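Kinetochore protein Mis16 (Schizosaccharomyces japonicus, PDB 4XYH) binds histone H4 and, independently of it, the CENP-A-specific chaperone Scm3, as a WD-repeat protein of the kinetochore. Local coordinates at residues 73-78 and 407-412; 146-151 and 196-201; 260-265 and 287-292. All blocks are in the same frame, centred on the assembly; numbering follows the deposited sequence.

Contact 1 of 3, residues 73-78 and 407-412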
loop_
_atom_site.group_PDB
_atom_site.type_symbol
_atom_site.label_atom_id
_atom_site.label_comp_id
_atom_site.label_asym_id
_atom_site.label_seq_id
_atom_site.Cartn_x
_atom_site.Cartn_y
_atom_site.Cartn_z
ATOM N N GLN A 73 4.077 19.226 -1.330
ATOM C CA GLN A 73 4.272 17.995 -0.574
ATOM C C GLN A 73 4.983 16.957 -1.432
ATOM O O GLN A 73 5.177 17.166 -2.625
ATOM C CB GLN A 73 2.927 17.471 -0.055
ATOM C CG GLN A 73 2.319 18.384 1.005
ATOM C CD GLN A 73 0.962 17.917 1.522
ATOM O OE1 GLN A 73 0.685 16.719 1.617
ATOM N NE2 GLN A 73 0.113 18.871 1.870
ATOM N N LYS A 74 5.387 15.849 -0.824
ATOM C CA LYS A 74 6.197 14.869 -1.533
ATOM C C LYS A 74 5.627 13.462 -1.494
ATOM O O LYS A 74 4.982 13.059 -0.523
ATOM C CB LYS A 74 7.621 14.853 -0.965
ATOM C CG LYS A 74 8.432 16.096 -1.301
ATOM C CD LYS A 74 9.760 16.083 -0.582
ATOM C CE LYS A 74 10.671 17.194 -1.104
ATOM N NZ LYS A 74 11.821 17.441 -0.186
ATOM N N LEU A 75 5.910 12.709 -2.550
ATOM C CA LEU A 75 5.509 11.311 -2.645
ATOM C C LEU A 75 6.701 10.457 -2.979
ATOM O O LEU A 75 7.601 10.887 -3.712
ATOM C CB LEU A 75 4.442 11.099 -3.716
ATOM C CG LEU A 75 3.144 11.883 -3.576
ATOM C CD1 LEU A 75 2.995 12.822 -4.760
ATOM C CD2 LEU A 75 1.983 10.933 -3.516
ATOM N N LEU A 76 6.679 9.243 -2.447
ATOM C CA LEU A 76 7.651 8.236 -2.769
ATOM C C LEU A 76 7.077 7.317 -3.851
ATOM O O LEU A 76 6.015 6.728 -3.664
ATOM C CB LEU A 76 8.007 7.461 -1.522
ATOM C CG LEU A 76 9.013 6.334 -1.681
ATOM C CD1 LEU A 76 10.419 6.906 -1.928
ATOM C CD2 LEU A 76 8.946 5.486 -0.434
ATOM N N LEU A 77 7.771 7.223 -4.982
ATOM C CA LEU A 77 7.323 6.433 -6.137
ATOM C C LEU A 77 8.399 5.485 -6.630
ATOM O O LEU A 77 9.555 5.538 -6.168
ATOM C CB LEU A 77 6.926 7.346 -7.295
ATOM C CG LEU A 77 5.697 8.221 -7.114
ATOM C CD1 LEU A 77 5.567 9.178 -8.277
ATOM C CD2 LEU A 77 4.469 7.320 -7.014
ATOM N N GLY A 78 8.034 4.641 -7.594
ATOM C CA GLY A 78 8.995 3.740 -8.202
ATOM C C GLY A 78 8.847 3.629 -9.703
ATOM O O GLY A 78 8.014 4.305 -10.303
ATOM N N LEU A 407 -0.912 8.134 -12.338
ATOM C CA LEU A 407 -1.008 8.499 -10.935
ATOM C C LEU A 407 -2.146 9.508 -10.746
ATOM O O LEU A 407 -2.224 10.501 -11.456
ATOM C CB LEU A 407 0.308 9.089 -10.420
ATOM C CG LEU A 407 0.208 9.792 -9.059
ATOM C CD1 LEU A 407 -0.164 8.807 -7.966
ATOM C CD2 LEU A 407 1.503 10.522 -8.699
ATOM N N GLN A 408 -3.033 9.248 -9.797
ATOM C CA GLN A 408 -4.092 10.205 -9.514
ATOM C C GLN A 408 -4.064 10.631 -8.058
ATOM O O GLN A 408 -3.905 9.806 -7.154
ATOM C CB GLN A 408 -5.467 9.630 -9.864
ATOM C CG GLN A 408 -5.922 9.983 -11.247
ATOM C CD GLN A 408 -7.141 9.198 -11.699
ATOM O OE1 GLN A 408 -7.773 8.475 -10.913
ATOM N NE2 GLN A 408 -7.472 9.328 -12.984
ATOM N N ILE A 409 -4.204 11.936 -7.860
ATOM C CA ILE A 409 -4.298 12.542 -6.552
ATOM C C ILE A 409 -5.663 13.209 -6.450
ATOM O O ILE A 409 -5.963 14.139 -7.191
ATOM C CB ILE A 409 -3.162 13.552 -6.324
ATOM C CG1 ILE A 409 -1.821 12.821 -6.407
ATOM C CG2 ILE A 409 -3.312 14.256 -4.969
ATOM C CD1 ILE A 409 -0.616 13.709 -6.204
ATOM N N TRP A 410 -6.499 12.719 -5.545
ATOM C CA TRP A 410 -7.879 13.164 -5.510
ATOM C C TRP A 410 -8.440 13.327 -4.104
ATOM O O TRP A 410 -7.944 12.745 -3.137
ATOM C CB TRP A 410 -8.766 12.195 -6.295
ATOM C CG TRP A 410 -8.529 10.762 -5.964
ATOM C CD1 TRP A 410 -7.513 9.966 -6.432
ATOM C CD2 TRP A 410 -9.317 9.941 -5.103
ATOM N NE1 TRP A 410 -7.629 8.696 -5.914
ATOM C CE2 TRP A 410 -8.727 8.653 -5.095
ATOM C CE3 TRP A 410 -10.467 10.160 -4.336
ATOM C CZ2 TRP A 410 -9.250 7.596 -4.347
ATOM C CZ3 TRP A 410 -10.982 9.104 -3.596
ATOM C CH2 TRP A 410 -10.370 7.842 -3.606
ATOM N N SER A 411 -9.489 14.131 -4.012
ATOM C CA SER A 411 -10.182 14.369 -2.763
ATOM C C SER A 411 -11.676 14.335 -3.006
ATOM O O SER A 411 -12.185 15.135 -3.791
ATOM C CB SER A 411 -9.781 15.711 -2.180
ATOM O OG SER A 411 -10.478 15.925 -0.969
ATOM N N PRO A 412 -12.389 13.390 -2.374
ATOM C CA PRO A 412 -13.840 13.400 -2.593
ATOM C C PRO A 412 -14.470 14.661 -2.009
ATOM O O PRO A 412 -13.939 15.255 -1.067
ATOM C CB PRO A 412 -14.327 12.145 -1.875
ATOM C CG PRO A 412 -13.208 11.760 -0.959
ATOM C CD PRO A 412 -11.946 12.246 -1.563
#
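Leu75 and Ile409 face each other with matching first torsions: CG of Leu75 (chi1 -58°) and CG1 of Ile409 (chi1 -61°) each lie anti to the carbonyl carbon of their own residue. The long branch of Ile409 is also fully extended (chi2 180°), and its terminal CD1 comes within 4.0 Å of Leu75 CD1. The two side chains do not collide head-on but slip alongside each other in opposite directions. One step along, Leu77 CD1 meets Leu407 CD2 at 4.3 Å, a looser methyl contact. Since Leu75 pairs with Ile409 and Leu77 with Leu407, residue number rises along one strand as it falls along the other. This is a face-to-face meeting of two blades of the WD-repeat beta-propeller. Strand 70-77 belongs to the blade that also holds 56-58 and 87-97, whereas strand 406-412 sits in the blade completed by the N-terminal strand 41-48. The backbones stay well apart, with Leu75 CA and Ile409 CA 10.6 Å from each other, and all four side chains are buried. Val56 packs on both Leu75 and Leu77, while Ile45 and Leu96 press on Ile409. Gln73 OE1 is hydrogen-bonded to Asn391 and Asn393, just after strand 385-390 of the blade that holds 406-412.

Contact 2 of 3, residues 146-151 and 196-201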
loop_
_atom_site.group_PDB
_atom_site.type_symbol
_atom_site.label_atom_id
_atom_site.label_comp_id
_atom_site.label_asym_id
_atom_site.label_seq_id
_atom_site.Cartn_x
_atom_site.Cartn_y
_atom_site.Cartn_z
ATOM N N ILE A 146 15.270 7.558 5.492
ATOM C CA ILE A 146 15.655 6.165 5.302
ATOM C C ILE A 146 14.534 5.409 4.555
ATOM O O ILE A 146 13.413 5.298 5.055
ATOM C CB ILE A 146 15.963 5.474 6.669
ATOM C CG1 ILE A 146 17.056 6.249 7.430
ATOM C CG2 ILE A 146 16.321 4.021 6.480
ATOM C CD1 ILE A 146 18.395 6.314 6.709
ATOM N N ILE A 147 14.832 4.921 3.348
ATOM C CA ILE A 147 13.833 4.211 2.530
ATOM C C ILE A 147 14.215 2.734 2.406
ATOM O O ILE A 147 15.388 2.404 2.159
ATOM C CB ILE A 147 13.706 4.791 1.095
ATOM C CG1 ILE A 147 13.633 6.323 1.092
ATOM C CG2 ILE A 147 12.512 4.143 0.335
ATOM C CD1 ILE A 147 12.429 6.880 1.792
ATOM N N ALA A 148 13.241 1.845 2.602
ATOM C CA ALA A 148 13.433 0.432 2.282
ATOM C C ALA A 148 12.652 0.105 1.017
ATOM O O ALA A 148 11.574 0.654 0.806
ATOM C CB ALA A 148 12.989 -0.456 3.432
ATOM N N THR A 149 13.187 -0.771 0.171
ATOM C CA THR A 149 12.443 -1.234 -1.006
ATOM C C THR A 149 12.600 -2.723 -1.183
ATOM O O THR A 149 13.479 -3.320 -0.581
ATOM C CB THR A 149 12.903 -0.574 -2.343
ATOM O OG1 THR A 149 14.123 -1.179 -2.790
ATOM C CG2 THR A 149 13.084 0.929 -2.219
ATOM N N LEU A 150 11.745 -3.315 -2.022
ATOM C CA LEU A 150 11.911 -4.692 -2.496
ATOM C C LEU A 150 12.179 -4.684 -3.996
ATOM O O LEU A 150 11.393 -4.118 -4.771
ATOM C CB LEU A 150 10.665 -5.521 -2.218
ATOM C CG LEU A 150 10.526 -6.208 -0.867
ATOM C CD1 LEU A 150 9.111 -6.826 -0.740
ATOM C CD2 LEU A 150 11.630 -7.258 -0.676
ATOM N N GLY A 151 13.264 -5.320 -4.419
ATOM C CA GLY A 151 13.660 -5.238 -5.807
ATOM C C GLY A 151 14.043 -6.557 -6.447
ATOM O O GLY A 151 13.409 -7.582 -6.188
ATOM N N GLY A 196 14.466 0.957 13.044
ATOM C CA GLY A 196 15.463 0.216 12.297
ATOM C C GLY A 196 15.088 -1.221 12.007
ATOM O O GLY A 196 15.753 -1.893 11.222
ATOM N N THR A 197 14.029 -1.706 12.637
ATOM C CA THR A 197 13.566 -3.067 12.367
ATOM C C THR A 197 12.467 -3.057 11.289
ATOM O O THR A 197 11.610 -2.179 11.297
ATOM C CB THR A 197 13.051 -3.744 13.652
ATOM O OG1 THR A 197 14.168 -4.056 14.490
ATOM C CG2 THR A 197 12.270 -5.031 13.334
ATOM N N LEU A 198 12.520 -4.000 10.349
ATOM C CA LEU A 198 11.505 -4.099 9.298
ATOM C C LEU A 198 11.292 -5.553 8.902
ATOM O O LEU A 198 12.062 -6.437 9.296
ATOM C CB LEU A 198 11.900 -3.292 8.058
ATOM C CG LEU A 198 13.134 -3.784 7.290
ATOM C CD1 LEU A 198 13.045 -3.412 5.829
ATOM C CD2 LEU A 198 14.396 -3.183 7.904
ATOM N N ALA A 199 10.262 -5.804 8.110
ATOM C CA ALA A 199 9.988 -7.167 7.665
ATOM C C ALA A 199 9.640 -7.224 6.189
ATOM O O ALA A 199 9.087 -6.269 5.631
ATOM C CB ALA A 199 8.860 -7.774 8.491
ATOM N N THR A 200 9.951 -8.359 5.565
ATOM C CA THR A 200 9.605 -8.588 4.170
ATOM C C THR A 200 9.011 -9.990 3.960
ATOM O O THR A 200 9.326 -10.925 4.701
ATOM C CB THR A 200 10.829 -8.433 3.258
ATOM O OG1 THR A 200 11.850 -9.352 3.675
ATOM C CG2 THR A 200 11.368 -7.018 3.327
ATOM N N GLY A 201 8.148 -10.115 2.952
ATOM C CA GLY A 201 7.563 -11.380 2.564
ATOM C C GLY A 201 7.452 -11.395 1.046
ATOM O O GLY A 201 7.097 -10.384 0.434
#
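Leu150 gives up more surface here than any other residue, and its main partner is Thr200. The two side chains cross obliquely: CD2 of the leucine rests 4.0 Å from CG2 of the threonine and 4.2 Å from its CB, so the threonine is met on its hydrocarbon side. CG2 of Thr200 is offered to the leucine because it stands anti to the carbonyl carbon, which leaves OG1 between the backbone N and that carbon (chi1 58°). The other leucine branch, CD1, passes 4.3 Å from Gly201 O. Two residues before Thr200, Leu198 extends CD1 to within 3.8 Å of Ala148 CB; the small alanine lets the leucine methyl come up close to strand 146-150. Trp190 lies against both partners of that second pair. The strands run almost parallel, 13° apart with axes 9.2 Å from each other, and no hydrogen bond joins them. Each is the second strand of its own sheet, and the sheets are successive blades. While its methyl serves this interface, Thr200 OG1 is hydrogen-bonded to His181 NE2 and Trp210 NE1, an arrangement consistent with the histidine, hydroxyl and tryptophan members of the structural tetrad found in WD40 propeller blades.

Contact 3 of 3, residues 260-265 and 287-292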
loop_
_atom_site.group_PDB
_atom_site.type_symbol
_atom_site.label_atom_id
_atom_site.label_comp_id
_atom_site.label_asym_id
_atom_site.label_seq_id
_atom_site.Cartn_x
_atom_site.Cartn_y
_atom_site.Cartn_z
ATOM N N LEU A 260 -4.505 -15.826 7.500
ATOM C CA LEU A 260 -4.161 -14.594 8.180
ATOM C C LEU A 260 -3.397 -15.020 9.403
ATOM O O LEU A 260 -3.909 -15.814 10.190
ATOM C CB LEU A 260 -5.415 -13.813 8.575
ATOM C CG LEU A 260 -5.247 -12.700 9.610
ATOM C CD1 LEU A 260 -4.457 -11.521 9.014
ATOM C CD2 LEU A 260 -6.618 -12.227 10.133
ATOM N N GLN A 261 -2.173 -14.543 9.578
ATOM C CA GLN A 261 -1.381 -15.029 10.707
ATOM C C GLN A 261 -0.826 -13.883 11.537
ATOM O O GLN A 261 -0.607 -12.779 11.041
ATOM C CB GLN A 261 -0.250 -15.956 10.232
ATOM C CG GLN A 261 -0.713 -17.100 9.312
ATOM C CD GLN A 261 0.339 -18.176 9.131
ATOM O OE1 GLN A 261 1.191 -18.363 9.986
ATOM N NE2 GLN A 261 0.280 -18.888 8.012
ATOM N N ILE A 262 -0.637 -14.154 12.825
ATOM C CA ILE A 262 -0.050 -13.186 13.739
ATOM C C ILE A 262 1.238 -13.785 14.237
ATOM O O ILE A 262 1.259 -14.932 14.685
ATOM C CB ILE A 262 -0.974 -12.861 14.930
ATOM C CG1 ILE A 262 -2.317 -12.326 14.429
ATOM C CG2 ILE A 262 -0.296 -11.867 15.860
ATOM C CD1 ILE A 262 -2.207 -10.973 13.736
ATOM N N HIS A 263 2.320 -13.031 14.133
ATOM C CA HIS A 263 3.605 -13.539 14.554
ATOM C C HIS A 263 4.120 -12.709 15.700
ATOM O O HIS A 263 3.932 -11.485 15.712
ATOM C CB HIS A 263 4.605 -13.519 13.396
ATOM C CG HIS A 263 4.039 -14.031 12.112
ATOM N ND1 HIS A 263 4.045 -15.367 11.778
ATOM C CD2 HIS A 263 3.419 -13.392 11.091
ATOM C CE1 HIS A 263 3.462 -15.529 10.605
ATOM N NE2 HIS A 263 3.080 -14.344 10.166
ATOM N N ASP A 264 4.766 -13.384 16.652
ATOM C CA ASP A 264 5.504 -12.741 17.739
ATOM C C ASP A 264 6.997 -12.768 17.411
ATOM O O ASP A 264 7.640 -13.820 17.515
ATOM C CB ASP A 264 5.231 -13.454 19.069
ATOM C CG ASP A 264 5.887 -12.763 20.268
ATOM O OD1 ASP A 264 6.788 -11.919 20.073
ATOM O OD2 ASP A 264 5.507 -13.075 21.421
ATOM N N THR A 265 7.557 -11.617 17.040
ATOM C CA THR A 265 8.931 -11.589 16.526
ATOM C C THR A 265 9.993 -11.795 17.608
ATOM O O THR A 265 11.186 -11.877 17.302
ATOM C CB THR A 265 9.238 -10.270 15.774
ATOM O OG1 THR A 265 9.047 -9.143 16.645
ATOM C CG2 THR A 265 8.338 -10.136 14.568
ATOM N N VAL A 287 -3.548 -6.595 4.039
ATOM C CA VAL A 287 -3.910 -6.594 5.446
ATOM C C VAL A 287 -3.539 -5.239 6.036
ATOM O O VAL A 287 -2.540 -4.634 5.647
ATOM C CB VAL A 287 -3.200 -7.741 6.209
ATOM C CG1 VAL A 287 -1.689 -7.620 6.041
ATOM C CG2 VAL A 287 -3.602 -7.773 7.703
ATOM N N ALA A 288 -4.342 -4.759 6.974
ATOM C CA ALA A 288 -4.110 -3.437 7.542
ATOM C C ALA A 288 -4.716 -3.318 8.939
ATOM O O ALA A 288 -5.900 -3.615 9.154
ATOM C CB ALA A 288 -4.664 -2.359 6.625
ATOM N N PHE A 289 -3.880 -2.894 9.882
ATOM C CA PHE A 289 -4.310 -2.562 11.229
ATOM C C PHE A 289 -4.910 -1.165 11.280
ATOM O O PHE A 289 -4.386 -0.232 10.664
ATOM C CB PHE A 289 -3.135 -2.624 12.196
ATOM C CG PHE A 289 -2.724 -4.008 12.580
ATOM C CD1 PHE A 289 -3.626 -4.873 13.179
ATOM C CD2 PHE A 289 -1.415 -4.430 12.391
ATOM C CE1 PHE A 289 -3.233 -6.139 13.562
ATOM C CE2 PHE A 289 -1.018 -5.692 12.777
ATOM C CZ PHE A 289 -1.932 -6.549 13.362
ATOM N N ASN A 290 -5.994 -1.020 12.034
ATOM C CA ASN A 290 -6.608 0.280 12.277
ATOM C C ASN A 290 -5.742 1.050 13.259
ATOM O O ASN A 290 -5.383 0.522 14.296
ATOM C CB ASN A 290 -8.027 0.097 12.826
ATOM C CG ASN A 290 -8.763 1.418 13.049
ATOM O OD1 ASN A 290 -8.470 2.155 13.992
ATOM N ND2 ASN A 290 -9.756 1.695 12.200
ATOM N N PRO A 291 -5.387 2.299 12.921
ATOM C CA PRO A 291 -4.468 3.095 13.750
ATOM C C PRO A 291 -5.099 3.679 15.033
ATOM O O PRO A 291 -4.375 4.234 15.855
ATOM C CB PRO A 291 -4.034 4.220 12.806
ATOM C CG PRO A 291 -5.166 4.365 11.840
ATOM C CD PRO A 291 -5.741 2.979 11.662
ATOM N N PHE A 292 -6.413 3.547 15.210
ATOM C CA PHE A 292 -7.070 4.050 16.414
ATOM C C PHE A 292 -7.492 2.912 17.345
ATOM O O PHE A 292 -7.425 3.019 18.572
ATOM C CB PHE A 292 -8.275 4.906 16.036
ATOM C CG PHE A 292 -7.909 6.131 15.260
ATOM C CD1 PHE A 292 -7.494 7.283 15.915
ATOM C CD2 PHE A 292 -7.944 6.126 13.870
ATOM C CE1 PHE A 292 -7.137 8.423 15.197
ATOM C CE2 PHE A 292 -7.595 7.262 13.140
ATOM C CZ PHE A 292 -7.183 8.411 13.799
#
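Leu260 and Val287 meet with their side chains at about a right angle, one methyl of each doing the touching: Leu260 CD1 lies 4.1 Å from Val287 CG2. The leucine leaves its backbone alongside the other strand instead of straight at it; with CG anti to the backbone N (chi1 164°), its tip swings across to the valine. Next in line, Ile262 reaches Phe289 from the side. Its CD1 stands close to the ring plane, 4.4 Å from CZ, so the methyl meets the rim of the ring and not its face. The Phe289 ring also meets His244, with the planes about 50° apart. Strand 259-264 is the third strand of one blade and 284-289 the first of the next, and their touching parts diverge by 43°. Just past Phe289 the strand breaks off in an Asx turn, where Asn290 OD1 accepts a 2.8 Å hydrogen bond from Phe292 N. Beside the contact, the backbone N of Val287 is hydrogen-bonded to Asp240 OD2 of the neighbouring blade. Between the two segments themselves no hydrogen bond forms and every touching group is hydrocarbon and buried, so the hold there is van der Waals contact and the exclusion of water.

Overall arrangement
From the N terminus, the chain first lays down 73-78, whose partner arrives only at 407-412, so contact 1 closes a loop spanning most of the propeller. Contacts 2 and 3 both fall within that loop, one after the other: 146-151 is met by 196-201 before 260-265 is met by 287-292, and nothing crosses. The two inner contacts each join consecutive blades, while contact 1 brings an early blade against the last, completing the ring. Contacts 1 and 2 touch through Leu76 CD2 and Ile147 CG2, 3.9 Å apart. Contact 3 lies across the chain's centre from contact 1, and its nearest atoms are about 6 Å from those of contact 2.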